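Local coordinates for Alpha/beta hydrolase (Novosphingobium aromaticivorans, PDB 3BWX), which probably acts as a hydrolase with the alpha/beta hydrolase fold and binds calcium through backbone carbonyl oxygens, at residues Gly37-Ala42 / Arg143-Gln148; Arg64-Ser69 / Met200-Pro205; Ser69-Ala72 / Thr77-Pro80. The protein carries 1 engineered substitution. All blocks are in the same frame, centred on the assembly; numbering follows the deposited sequence.

In the fold
The chain leaves strand 32-35 into G37-A42, the first half of contact 1, and leaves strand 58-61 into R64-S69, the first half of contact 2. Contact 3 closes a short local loop with T77-P80 just before helix 80-94. The other two close much later: R143-Q148, at the end of helix 136-145, completes contact 1, and M200-P205, after strand 194-196, completes contact 2. These two long closures therefore cross; contact 3 lies within the span of contact 1 and starts from S69, the last residue of contact 2's first segment. R66 NE probably bonds to L38 O, joining contacts 1 and 2, so loops following two strands of the main sheet together meet the region inserted between strands 122-128 and 230-235.

Contact 1: residues Gly37-Ala42 / Arg143-Gln148; sequences GLTRNA and RGYVGQ. With EDO (1,2-ethanediol), chain Q.
V146 meets T39 and L38 through one methyl, and this is the tight half of the contact. Its CG2 lies 3.7 Å from T39 CG2 and 3.9 Å from L38 CD2, with the leucine side chain crossing the valine at about a right angle. The same V146 CG2 sits over one face of the Y145 ring, toward the rim. T39 CG2 also reaches Y145 CE1 at 3.9 Å, approaching the ring obliquely.

The other half is wet. Y145 points its hydroxyl back at the G37-R40 type I turn, but Y145 OH and T39 OG1 stay 3.7 Å apart. Two waters do the joining: one accepts from T39 N (3.1 Å) and bonds to Y145 OH, while the second lies in the R40 guanidinium plane, accepts from NH2 and bonds to the same OH. T39 holds OG1 between its backbone N and carbonyl carbon (chi1 60°), which turns CG2 to V146. A serine here lacks CG2, which would probably leave V146 CG2 with only L38 CD2 of this loop against it and open a gap beside the Y145 ring.

In the fold, the loop after strand 32-35 meets the end of helix 136-145, which belongs to the insertion between strands 122-128 and 230-235, where alpha/beta hydrolases commonly carry their lid. V210 and Y198, from loops of that insertion, pack on L38 and T39.

Contact 2: residues Arg64-Ser69 / Met200-Pro205; sequences RGRGDS and MKIAEP. With CA (calcium ion), chain B; EDO (1,2-ethanediol), chain R.
I202 lays its side chain over one face of the R66 guanidinium and against G65, joining a core loop of the alpha/beta hydrolase fold, the one after strand 58-61, to the 3-10 turn 200-203. I202 CD1 sits 3.2 Å above the guanidinium plane, offset toward the rim, and is 3.3 Å from R66 NH1. CG2 follows along the same group, 3.7 Å from R66 NH2, so two branches of the isoleucine rest on the arginine.

Polar bonds fix how the R66 guanidinium is turned. Its chain bends at chi2 (78°), and NH1 then points at R64 O, 2.8 Å away, with the acceptor in the guanidinium plane and an N-H...O angle of 161°. NE goes to L38 O and NH1 also to Y83 OH, which probably keeps the buried charge well satisfied while the isoleucine takes a face.

G65 fits closely beneath I202: G65 O is 3.4 Å from CD1, and a CB on this residue would come within 3.1 Å of that methyl. Backbone hydrogen bonds between G65 and D199 and between G67 and D197 tie the same two loops together.

Beyond A203 the turn runs out to a calcium ion bound by P205 O, A208 O and five waters. One of these waters, 2.3 Å from the calcium, also donates a hydrogen bond to E204 O at 2.8 Å.

Contact 3: residues Ser69-Ala72 / Thr77-Pro80; sequences SDYA and TYQP
The Y78 ring carries the A72 methyl on one face: CB is 4.2 Å from the ring centroid and 29° off the normal, an off-centre CH-pi contact displaced toward the hydroxyl end, where CB comes 3.8 Å from CZ. R64, R66 and I202 also pack on this tyrosine. The second ring, that of Y71, meets Y78 only obliquely; the nearer approach is through its stem, with Y78 OH 3.6 Å from Y71 CB.

What fixes Y78 is its hydroxyl. A72 N donates to Y78 OH at 2.9 Å with a nearly straight N-H...O angle of 165°, so the oxygen is the acceptor there. It also hydrogen-bonds to D199 OD2, presumably giving its own proton to the carboxylate. A buried hydroxyl is thus gripped by two partners, a backbone amide of its own loop and an acid from a distant one. Y78 sets CG beside its backbone N (chi1 -71°), and from there the long ring spans back to the extended run of S69-A72.

T77 stands against A72, the pair whose CA atoms are nearest across the two segments. Its OG1 packs 3.3 Å from A72 CB, while its polar partner is D74 O, in the connection between the two segments. Y78 is the centre of an inverse gamma turn, with a weak bond from Q79 N to T77 O.

Q79 then takes the N-cap position of helix 80-94. At the other end, S69 OG bonds to E62 O and H19 N, and D70 OD2 accepts from the backbone N of R17, while the two backbones also bond, setting the loop's start against strand 17-23.

Contact 1: residues Gly37-Ala42 / Arg143-Gln148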
ATOM      1  N   GLY A  37       1.869  -1.240   0.709  1.00 11.91           N
ATOM      2  CA  GLY A  37       3.071  -1.637   0.041  1.00 13.83           C
ATOM      3  C   GLY A  37       3.655  -2.936   0.568  1.00  9.98           C
ATOM      4  O   GLY A  37       3.176  -3.538   1.528  1.00  8.59           O
ATOM      5  N   LEU A  38       4.733  -3.371  -0.074  1.00  8.39           N
ATOM      6  CA  LEU A  38       5.314  -4.705   0.099  1.00  8.99           C
ATOM      7  C   LEU A  38       5.528  -5.085   1.537  1.00  8.70           C
ATOM      8  O   LEU A  38       5.202  -6.182   1.910  1.00  9.58           O
ATOM      9  CB  LEU A  38       6.639  -4.775  -0.709  1.00 10.34           C
ATOM     10  CG  LEU A  38       7.460  -6.058  -0.672  1.00 15.43           C
ATOM     11  CD1 LEU A  38       6.775  -7.171  -1.414  1.00 14.54           C
ATOM     12  CD2 LEU A  38       8.871  -5.770  -1.282  1.00 12.36           C
ATOM     13  N   THR A  39       6.167  -4.228   2.315  1.00  7.92           N
ATOM     14  CA  THR A  39       6.531  -4.489   3.714  1.00  8.08           C
ATOM     15  C   THR A  39       5.568  -3.860   4.722  1.00  9.53           C
ATOM     16  O   THR A  39       5.890  -3.797   5.921  1.00  9.89           O
ATOM     17  CB  THR A  39       7.970  -4.023   4.034  1.00 12.54           C
ATOM     18  OG1 THR A  39       8.057  -2.616   3.794  1.00 13.56           O
ATOM     19  CG2 THR A  39       8.974  -4.767   3.192  1.00 11.69           C
ATOM     20  N   ARG A  40       4.403  -3.427   4.246  1.00  7.13           N
ATOM     21  CA  ARG A  40       3.598  -2.511   5.008  1.00  8.68           C
ATOM     22  C   ARG A  40       2.299  -3.164   5.445  1.00  7.48           C
ATOM     23  O   ARG A  40       1.981  -4.295   5.060  1.00  7.61           O
ATOM     24  CB  ARG A  40       3.334  -1.250   4.211  1.00  9.60           C
ATOM     25  CG  ARG A  40       4.564  -0.520   3.710  1.00  8.08           C
ATOM     26  CD  ARG A  40       5.429  -0.046   4.882  1.00 11.95           C
ATOM     27  NE  ARG A  40       6.610   0.671   4.460  1.00 16.19           N
ATOM     28  CZ  ARG A  40       6.620   1.962   4.134  1.00 12.23           C
ATOM     29  NH1 ARG A  40       5.527   2.695   4.227  1.00 13.90           N
ATOM     30  NH2 ARG A  40       7.746   2.539   3.740  1.00 18.68           N
ATOM     31  N   ASN A  41       1.585  -2.482   6.330  1.00  7.16           N
ATOM     32  CA  ASN A  41       0.399  -2.990   7.012  1.00  8.09           C
ATOM     33  C   ASN A  41      -0.689  -1.871   7.125  1.00  7.51           C
ATOM     34  O   ASN A  41      -0.569  -0.746   6.575  1.00  8.10           O
ATOM     35  CB  ASN A  41       0.789  -3.605   8.374  1.00  7.46           C
ATOM     36  CG  ASN A  41       1.331  -2.562   9.335  1.00 11.75           C
ATOM     37  OD1 ASN A  41       0.562  -1.716   9.805  1.00 10.54           O
ATOM     38  ND2 ASN A  41       2.653  -2.561   9.571  1.00  8.24           N
ATOM     39  N   ALA A  42      -1.786  -2.181   7.800  1.00  8.74           N
ATOM     40  CA  ALA A  42      -2.928  -1.279   7.847  1.00  8.86           C
ATOM     41  C   ALA A  42      -2.567   0.066   8.471  1.00  7.50           C
ATOM     42  O   ALA A  42      -3.196   1.106   8.183  1.00  7.37           O
ATOM     43  CB  ALA A  42      -4.075  -1.910   8.628  1.00  9.55           C
ATOM     44  N   ARG A 143      15.237  -5.164  -2.908  1.00 25.53           N
ATOM     45  CA  ARG A 143      15.977  -6.392  -2.762  1.00 26.81           C
ATOM     46  C   ARG A 143      16.987  -6.265  -1.611  1.00 27.13           C
ATOM     47  O   ARG A 143      17.205  -7.211  -0.847  1.00 29.74           O
ATOM     48  CB  ARG A 143      16.720  -6.702  -4.056  1.00 28.01           C
ATOM     49  CG  ARG A 143      15.858  -7.135  -5.213  1.00 30.23           C
ATOM     50  CD  ARG A 143      16.737  -7.815  -6.289  1.00 35.45           C
ATOM     51  NE  ARG A 143      17.733  -6.899  -6.878  1.00 37.96           N
ATOM     52  CZ  ARG A 143      17.477  -6.028  -7.858  1.00 39.90           C
ATOM     53  NH1 ARG A 143      16.255  -5.940  -8.385  1.00 41.12           N
ATOM     54  NH2 ARG A 143      18.449  -5.244  -8.324  1.00 44.08           N
ATOM     55  N   GLY A 144      17.591  -5.088  -1.483  1.00 25.46           N
ATOM     56  CA  GLY A 144      18.600  -4.852  -0.451  1.00 24.18           C
ATOM     57  C   GLY A 144      18.135  -4.712   0.988  1.00 25.57           C
ATOM     58  O   GLY A 144      18.914  -4.976   1.910  1.00 27.41           O
ATOM     59  N   TYR A 145      16.900  -4.282   1.222  1.00 22.02           N
ATOM     60  CA  TYR A 145      16.480  -3.999   2.600  1.00 20.36           C
ATOM     61  C   TYR A 145      15.473  -5.000   3.181  1.00 19.18           C
ATOM     62  O   TYR A 145      15.385  -5.174   4.387  1.00 19.04           O
ATOM     63  CB  TYR A 145      15.949  -2.561   2.723  1.00 23.32           C
ATOM     64  CG  TYR A 145      14.502  -2.355   2.315  1.00 25.59           C
ATOM     65  CD1 TYR A 145      13.440  -2.679   3.186  1.00 24.17           C
ATOM     66  CD2 TYR A 145      14.190  -1.812   1.083  1.00 28.06           C
ATOM     67  CE1 TYR A 145      12.110  -2.489   2.810  1.00 29.06           C
ATOM     68  CE2 TYR A 145      12.858  -1.611   0.700  1.00 37.03           C
ATOM     69  CZ  TYR A 145      11.829  -1.947   1.570  1.00 35.42           C
ATOM     70  OH  TYR A 145      10.530  -1.738   1.180  1.00 38.73           O
ATOM     71  N   VAL A 146      14.704  -5.645   2.322  1.00 17.13           N
ATOM     72  CA  VAL A 146      13.686  -6.551   2.818  1.00 17.07           C
ATOM     73  C   VAL A 146      14.322  -7.722   3.535  1.00 16.79           C
ATOM     74  O   VAL A 146      15.264  -8.320   3.031  1.00 17.14           O
ATOM     75  CB  VAL A 146      12.763  -7.018   1.672  1.00 17.77           C
ATOM     76  CG1 VAL A 146      11.854  -8.144   2.113  1.00 13.97           C
ATOM     77  CG2 VAL A 146      11.911  -5.851   1.212  1.00 17.63           C
ATOM     78  N   GLY A 147      13.805  -8.020   4.725  1.00 16.80           N
ATOM     79  CA  GLY A 147      14.254  -9.135   5.524  1.00 22.62           C
ATOM     80  C   GLY A 147      15.659  -8.980   6.128  1.00 25.13           C
ATOM     81  O   GLY A 147      16.171  -9.945   6.716  1.00 26.38           O
ATOM     82  N   GLN A 148      16.294  -7.805   5.977  1.00 26.48           N
ATOM     83  CA  GLN A 148      17.685  -7.598   6.452  1.00 27.49           C
ATOM     84  C   GLN A 148      17.763  -7.660   7.970  1.00 27.55           C
ATOM     85  O   GLN A 148      18.781  -8.056   8.547  1.00 27.09           O
ATOM     86  CB  GLN A 148      18.295  -6.312   5.916  1.00 27.69           C
ATOM     87  CG  GLN A 148      18.931  -6.508   4.536  1.00 33.60           C
TER
HETATM   88  C1  EDO Q 300       1.968  -6.855   0.463  1.00 15.52           C
HETATM   89  O1  EDO Q 300       1.727  -5.965   1.575  1.00 14.58           O
HETATM   90  C2  EDO Q 300       1.216  -6.295  -0.753  1.00 18.49           C
HETATM   91  O2  EDO Q 300       1.797  -5.053  -1.178  1.00 15.59           O
HETATM   92  O   HOH W   1       7.385  -1.587   1.234  1.00 12.54           O
HETATM   93  O   HOH W   2       9.686   0.182   3.549  1.00 29.03           O

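Contact 2: residues Arg64-Ser69 / Met200-Pro205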
ATOM      1  N   ARG A  64      -0.901 -11.649   3.969  1.00  7.24           N
ATOM      2  CA  ARG A  64      -0.285 -12.702   4.765  1.00  8.69           C
ATOM      3  C   ARG A  64       1.154 -12.272   5.023  1.00  7.42           C
ATOM      4  O   ARG A  64       1.839 -11.728   4.129  1.00  6.96           O
ATOM      5  CB  ARG A  64      -0.295 -14.057   4.042  1.00  9.52           C
ATOM      6  CG  ARG A  64       0.344 -14.051   2.655  1.00  8.40           C
ATOM      7  CD  ARG A  64       0.362 -15.399   1.954  1.00  8.21           C
ATOM      8  NE  ARG A  64      -0.992 -15.818   1.667  1.00  8.81           N
ATOM      9  CZ  ARG A  64      -1.416 -17.062   1.578  1.00 11.74           C
ATOM     10  NH1 ARG A  64      -0.621 -18.069   1.815  1.00  5.73           N
ATOM     11  NH2 ARG A  64      -2.694 -17.284   1.294  1.00  9.85           N
ATOM     12  N   GLY A  65       1.599 -12.493   6.251  1.00  7.09           N
ATOM     13  CA  GLY A  65       2.963 -12.191   6.671  1.00  8.15           C
ATOM     14  C   GLY A  65       3.199 -10.761   7.105  1.00  7.00           C
ATOM     15  O   GLY A  65       4.345 -10.398   7.398  1.00  9.45           O
ATOM     16  N   ARG A  66       2.161  -9.928   7.093  1.00  8.63           N
ATOM     17  CA  ARG A  66       2.316  -8.530   7.507  1.00  7.71           C
ATOM     18  C   ARG A  66       1.360  -8.212   8.633  1.00  9.19           C
ATOM     19  O   ARG A  66       0.210  -8.647   8.643  1.00 10.38           O
ATOM     20  CB  ARG A  66       2.028  -7.540   6.369  1.00  9.91           C
ATOM     21  CG  ARG A  66       3.070  -7.518   5.258  1.00  8.80           C
ATOM     22  CD  ARG A  66       2.963  -8.665   4.281  1.00 10.81           C
ATOM     23  NE  ARG A  66       3.798  -8.418   3.113  1.00  8.56           N
ATOM     24  CZ  ARG A  66       4.135  -9.354   2.242  1.00  9.50           C
ATOM     25  NH1 ARG A  66       3.709 -10.590   2.358  1.00  9.00           N
ATOM     26  NH2 ARG A  66       4.918  -9.017   1.246  1.00  8.10           N
ATOM     27  N   GLY A  67       1.840  -7.416   9.582  1.00  9.25           N
ATOM     28  CA  GLY A  67       0.970  -6.940  10.663  1.00  8.09           C
ATOM     29  C   GLY A  67       0.398  -8.077  11.441  1.00  7.35           C
ATOM     30  O   GLY A  67       1.129  -8.994  11.846  1.00  8.90           O
ATOM     31  N   ASP A  68      -0.915  -8.046  11.666  1.00  8.78           N
ATOM     32  CA  ASP A  68      -1.596  -9.075  12.464  1.00  7.83           C
ATOM     33  C   ASP A  68      -2.117 -10.217  11.616  1.00  8.22           C
ATOM     34  O   ASP A  68      -2.730 -11.130  12.127  1.00 11.36           O
ATOM     35  CB  ASP A  68      -2.780  -8.472  13.225  1.00  7.36           C
ATOM     36  CG  ASP A  68      -2.367  -7.642  14.423  1.00 15.62           C
ATOM     37  OD1 ASP A  68      -1.136  -7.441  14.606  1.00 15.38           O
ATOM     38  OD2 ASP A  68      -3.280  -7.165  15.164  1.00 17.90           O
ATOM     39  N   SER A  69      -1.890 -10.166  10.300  1.00  6.76           N
ATOM     40  CA  SER A  69      -2.249 -11.323   9.480  1.00  7.90           C
ATOM     41  C   SER A  69      -1.339 -12.515   9.760  1.00 10.12           C
ATOM     42  O   SER A  69      -0.175 -12.367  10.084  1.00 10.47           O
ATOM     43  CB  SER A  69      -2.224 -10.948   7.994  1.00  8.44           C
ATOM     44  OG  SER A  69      -3.371 -10.203   7.602  1.00  8.21           O
HETATM   45  N   MSE A 200      10.096 -12.128   8.302  0.50  8.00           N
HETATM   46  CA  MSE A 200      11.355 -12.051   7.609  0.50  9.08           C
HETATM   47  C   MSE A 200      11.443 -12.988   6.404  0.50  6.40           C
HETATM   48  O   MSE A 200      12.078 -12.631   5.398  0.50  6.66           O
HETATM   49  CB  MSE A 200      12.528 -12.321   8.567  0.50 11.90           C
HETATM   50  CG  MSE A 200      12.785 -11.204   9.565  0.50 13.51           C
HETATM   51 SE   MSE A 200      13.083  -9.391   8.855  0.37 23.60          SE
HETATM   52  CE  MSE A 200      11.406  -8.542   9.443  0.50 11.75           C
ATOM     53  N   LYS A 201      10.749 -14.129   6.463  1.00 10.08           N
ATOM     54  CA  LYS A 201      10.772 -15.095   5.382  1.00  7.52           C
ATOM     55  C   LYS A 201      10.200 -14.580   4.060  1.00  8.38           C
ATOM     56  O   LYS A 201      10.406 -15.252   3.040  1.00  9.06           O
ATOM     57  CB  LYS A 201      10.096 -16.394   5.781  1.00  9.92           C
ATOM     58  CG  LYS A 201      10.880 -17.087   6.873  1.00 12.39           C
ATOM     59  CD  LYS A 201      10.375 -18.477   7.196  1.00 22.37           C
ATOM     60  CE  LYS A 201      11.308 -19.126   8.191  1.00 24.00           C
ATOM     61  NZ  LYS A 201      10.721 -20.342   8.787  1.00 38.02           N
ATOM     62  N   ILE A 202       9.501 -13.433   4.081  1.00  9.28           N
ATOM     63  CA  ILE A 202       9.131 -12.733   2.882  1.00 10.20           C
ATOM     64  C   ILE A 202      10.334 -12.443   1.994  1.00  9.32           C
ATOM     65  O   ILE A 202      10.180 -12.364   0.801  1.00  9.02           O
ATOM     66  CB  ILE A 202       8.308 -11.437   3.219  1.00 11.18           C
ATOM     67  CG1 ILE A 202       6.916 -11.804   3.753  1.00 10.65           C
ATOM     68  CG2 ILE A 202       8.226 -10.487   2.036  1.00 16.40           C
ATOM     69  CD1 ILE A 202       6.199 -10.656   4.539  1.00 16.23           C
ATOM     70  N   ALA A 203      11.513 -12.316   2.581  1.00  9.64           N
ATOM     71  CA  ALA A 203      12.732 -12.050   1.806  1.00  9.57           C
ATOM     72  C   ALA A 203      13.244 -13.239   0.986  1.00 10.53           C
ATOM     73  O   ALA A 203      14.121 -13.092   0.151  1.00  9.44           O
ATOM     74  CB  ALA A 203      13.846 -11.572   2.769  1.00  9.21           C
ATOM     75  N   GLU A 204      12.787 -14.443   1.296  1.00  8.06           N
ATOM     76  CA  GLU A 204      13.211 -15.637   0.575  1.00  9.03           C
ATOM     77  C   GLU A 204      12.740 -15.528  -0.859  1.00  9.36           C
ATOM     78  O   GLU A 204      11.554 -15.297  -1.122  1.00  9.97           O
ATOM     79  CB  GLU A 204      12.670 -16.908   1.253  1.00 10.09           C
ATOM     80  CG  GLU A 204      13.279 -17.121   2.627  1.00 13.23           C
ATOM     81  CD  GLU A 204      12.735 -18.363   3.358  1.00 12.16           C
ATOM     82  OE1 GLU A 204      11.977 -19.148   2.741  1.00 11.68           O
ATOM     83  OE2 GLU A 204      13.042 -18.510   4.571  1.00 18.36           O
ATOM     84  N   PRO A 205      13.674 -15.590  -1.816  1.00  7.31           N
ATOM     85  CA  PRO A 205      13.244 -15.363  -3.222  1.00  8.62           C
ATOM     86  C   PRO A 205      12.354 -16.408  -3.853  1.00 10.70           C
ATOM     87  O   PRO A 205      11.427 -16.069  -4.612  1.00  9.96           O
ATOM     88  CB  PRO A 205      14.561 -15.281  -3.984  1.00  9.88           C
ATOM     89  CG  PRO A 205      15.555 -16.007  -3.163  1.00 11.28           C
ATOM     90  CD  PRO A 205      15.140 -15.699  -1.738  1.00  8.21           C
TER
HETATM   91 CA    CA B 285       9.764 -14.259  -4.850  1.00 12.99          CA
HETATM   92  C1  EDO R 301      -2.746  -3.933  12.997  1.00 29.00           C
HETATM   93  O1  EDO R 301      -2.077  -4.130  14.243  1.00 44.76           O
HETATM   94  C2  EDO R 301      -1.751  -3.303  12.069  1.00 21.41           C
HETATM   95  O2  EDO R 301      -0.738  -4.269  11.907  1.00 35.83           O
HETATM   96  O   HOH W   3      10.284 -13.408  -2.745  1.00 12.28           O
HETATM   97  O   HOH W   4       9.469 -12.314  -6.279  1.00 13.11           O
HETATM   98  O   HOH W   5       9.059 -15.687  -6.636  1.00 12.61           O
HETATM   99  O   HOH W   6       8.547 -15.839  -3.451  1.00 11.46           O
HETATM  100  O   HOH W   7       7.508 -13.083  -4.171  1.00 13.09           O

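Contact 3: residues Ser69-Ala72 / Thr77-Pro80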
ATOM      1  N   SER A  69      -1.890 -10.166  10.300  1.00  6.76           N
ATOM      2  CA  SER A  69      -2.249 -11.323   9.480  1.00  7.90           C
ATOM      3  C   SER A  69      -1.339 -12.515   9.760  1.00 10.12           C
ATOM      4  O   SER A  69      -0.175 -12.367  10.084  1.00 10.47           O
ATOM      5  CB  SER A  69      -2.224 -10.948   7.994  1.00  8.44           C
ATOM      6  OG  SER A  69      -3.371 -10.203   7.602  1.00  8.21           O
ATOM      7  N   ASP A  70      -1.899 -13.704   9.632  1.00  8.80           N
ATOM      8  CA  ASP A  70      -1.144 -14.883   9.876  1.00  7.26           C
ATOM      9  C   ASP A  70       0.039 -14.943   8.955  1.00  9.01           C
ATOM     10  O   ASP A  70      -0.018 -14.455   7.808  1.00  8.11           O
ATOM     11  CB  ASP A  70      -1.955 -16.173   9.650  1.00  8.66           C
ATOM     12  CG  ASP A  70      -2.855 -16.564  10.826  1.00 10.74           C
ATOM     13  OD1 ASP A  70      -2.854 -15.910  11.895  1.00 12.63           O
ATOM     14  OD2 ASP A  70      -3.603 -17.540  10.645  1.00 13.20           O
ATOM     15  N   TYR A  71       1.113 -15.549   9.472  1.00  8.38           N
ATOM     16  CA  TYR A  71       2.296 -15.903   8.693  1.00  7.51           C
ATOM     17  C   TYR A  71       2.084 -17.238   7.973  1.00  9.99           C
ATOM     18  O   TYR A  71       1.364 -18.101   8.492  1.00 10.73           O
ATOM     19  CB  TYR A  71       3.541 -15.982   9.596  1.00  8.40           C
ATOM     20  CG  TYR A  71       4.069 -14.643  10.149  1.00  6.49           C
ATOM     21  CD1 TYR A  71       3.330 -13.458  10.040  1.00  8.27           C
ATOM     22  CD2 TYR A  71       5.315 -14.579  10.777  1.00  9.28           C
ATOM     23  CE1 TYR A  71       3.837 -12.251  10.543  1.00 11.10           C
ATOM     24  CE2 TYR A  71       5.810 -13.398  11.284  1.00 11.95           C
ATOM     25  CZ  TYR A  71       5.071 -12.245  11.163  1.00 12.83           C
ATOM     26  OH  TYR A  71       5.560 -11.085  11.658  1.00 11.51           O
ATOM     27  N   ALA A  72       2.657 -17.384   6.784  1.00 10.20           N
ATOM     28  CA  ALA A  72       2.504 -18.596   6.005  1.00  9.06           C
ATOM     29  C   ALA A  72       3.450 -19.676   6.442  1.00 14.53           C
ATOM     30  O   ALA A  72       4.609 -19.401   6.664  1.00 13.81           O
ATOM     31  CB  ALA A  72       2.743 -18.318   4.556  1.00 10.78           C
ATOM     32  N   THR A  77       4.380 -19.032  -0.749  1.00 10.22           N
ATOM     33  CA  THR A  77       3.121 -18.335  -0.993  1.00  8.03           C
ATOM     34  C   THR A  77       3.144 -16.804  -0.854  1.00  7.88           C
ATOM     35  O   THR A  77       2.127 -16.148  -1.095  1.00  7.85           O
ATOM     36  CB  THR A  77       1.993 -18.873  -0.052  1.00  5.69           C
ATOM     37  OG1 THR A  77       2.297 -18.549   1.318  1.00  9.30           O
ATOM     38  CG2 THR A  77       1.806 -20.323  -0.264  1.00 16.30           C
ATOM     39  N   TYR A  78       4.306 -16.283  -0.467  1.00  7.80           N
ATOM     40  CA  TYR A  78       4.542 -14.820  -0.382  1.00  8.36           C
ATOM     41  C   TYR A  78       4.858 -14.306  -1.792  1.00  9.28           C
ATOM     42  O   TYR A  78       6.011 -14.127  -2.154  1.00  9.38           O
ATOM     43  CB  TYR A  78       5.684 -14.549   0.597  1.00  8.28           C
ATOM     44  CG  TYR A  78       5.364 -14.795   2.035  1.00  5.36           C
ATOM     45  CD1 TYR A  78       4.137 -14.383   2.594  1.00  6.70           C
ATOM     46  CD2 TYR A  78       6.299 -15.370   2.906  1.00  7.56           C
ATOM     47  CE1 TYR A  78       3.851 -14.574   4.006  1.00  7.37           C
ATOM     48  CE2 TYR A  78       6.010 -15.534   4.263  1.00  7.63           C
ATOM     49  CZ  TYR A  78       4.788 -15.170   4.803  1.00  9.31           C
ATOM     50  OH  TYR A  78       4.514 -15.315   6.144  1.00  7.61           O
ATOM     51  N   GLN A  79       3.823 -14.167  -2.614  1.00 10.30           N
ATOM     52  CA  GLN A  79       4.009 -13.679  -3.978  1.00 10.96           C
ATOM     53  C   GLN A  79       2.743 -12.965  -4.438  1.00  9.80           C
ATOM     54  O   GLN A  79       1.638 -13.251  -3.903  1.00  8.95           O
ATOM     55  CB  GLN A  79       4.373 -14.865  -4.873  1.00 12.36           C
ATOM     56  CG  GLN A  79       3.324 -15.976  -4.911  1.00 15.66           C
ATOM     57  CD  GLN A  79       3.689 -17.080  -5.845  1.00 23.65           C
ATOM     58  OE1 GLN A  79       4.583 -16.944  -6.689  1.00 38.22           O
ATOM     59  NE2 GLN A  79       3.017 -18.217  -5.687  1.00 37.17           N
ATOM     60  N   PRO A  80       2.908 -12.016  -5.376  1.00  9.02           N
ATOM     61  CA  PRO A  80       1.773 -11.186  -5.794  1.00  9.52           C
ATOM     62  C   PRO A  80       0.510 -11.857  -6.218  1.00  8.28           C
ATOM     63  O   PRO A  80      -0.570 -11.382  -5.843  1.00  9.84           O
ATOM     64  CB  PRO A  80       2.355 -10.328  -6.915  1.00 10.17           C
ATOM     65  CG  PRO A  80       3.775 -10.186  -6.539  1.00 14.08           C
ATOM     66  CD  PRO A  80       4.151 -11.534  -6.009  1.00 11.17           C
TER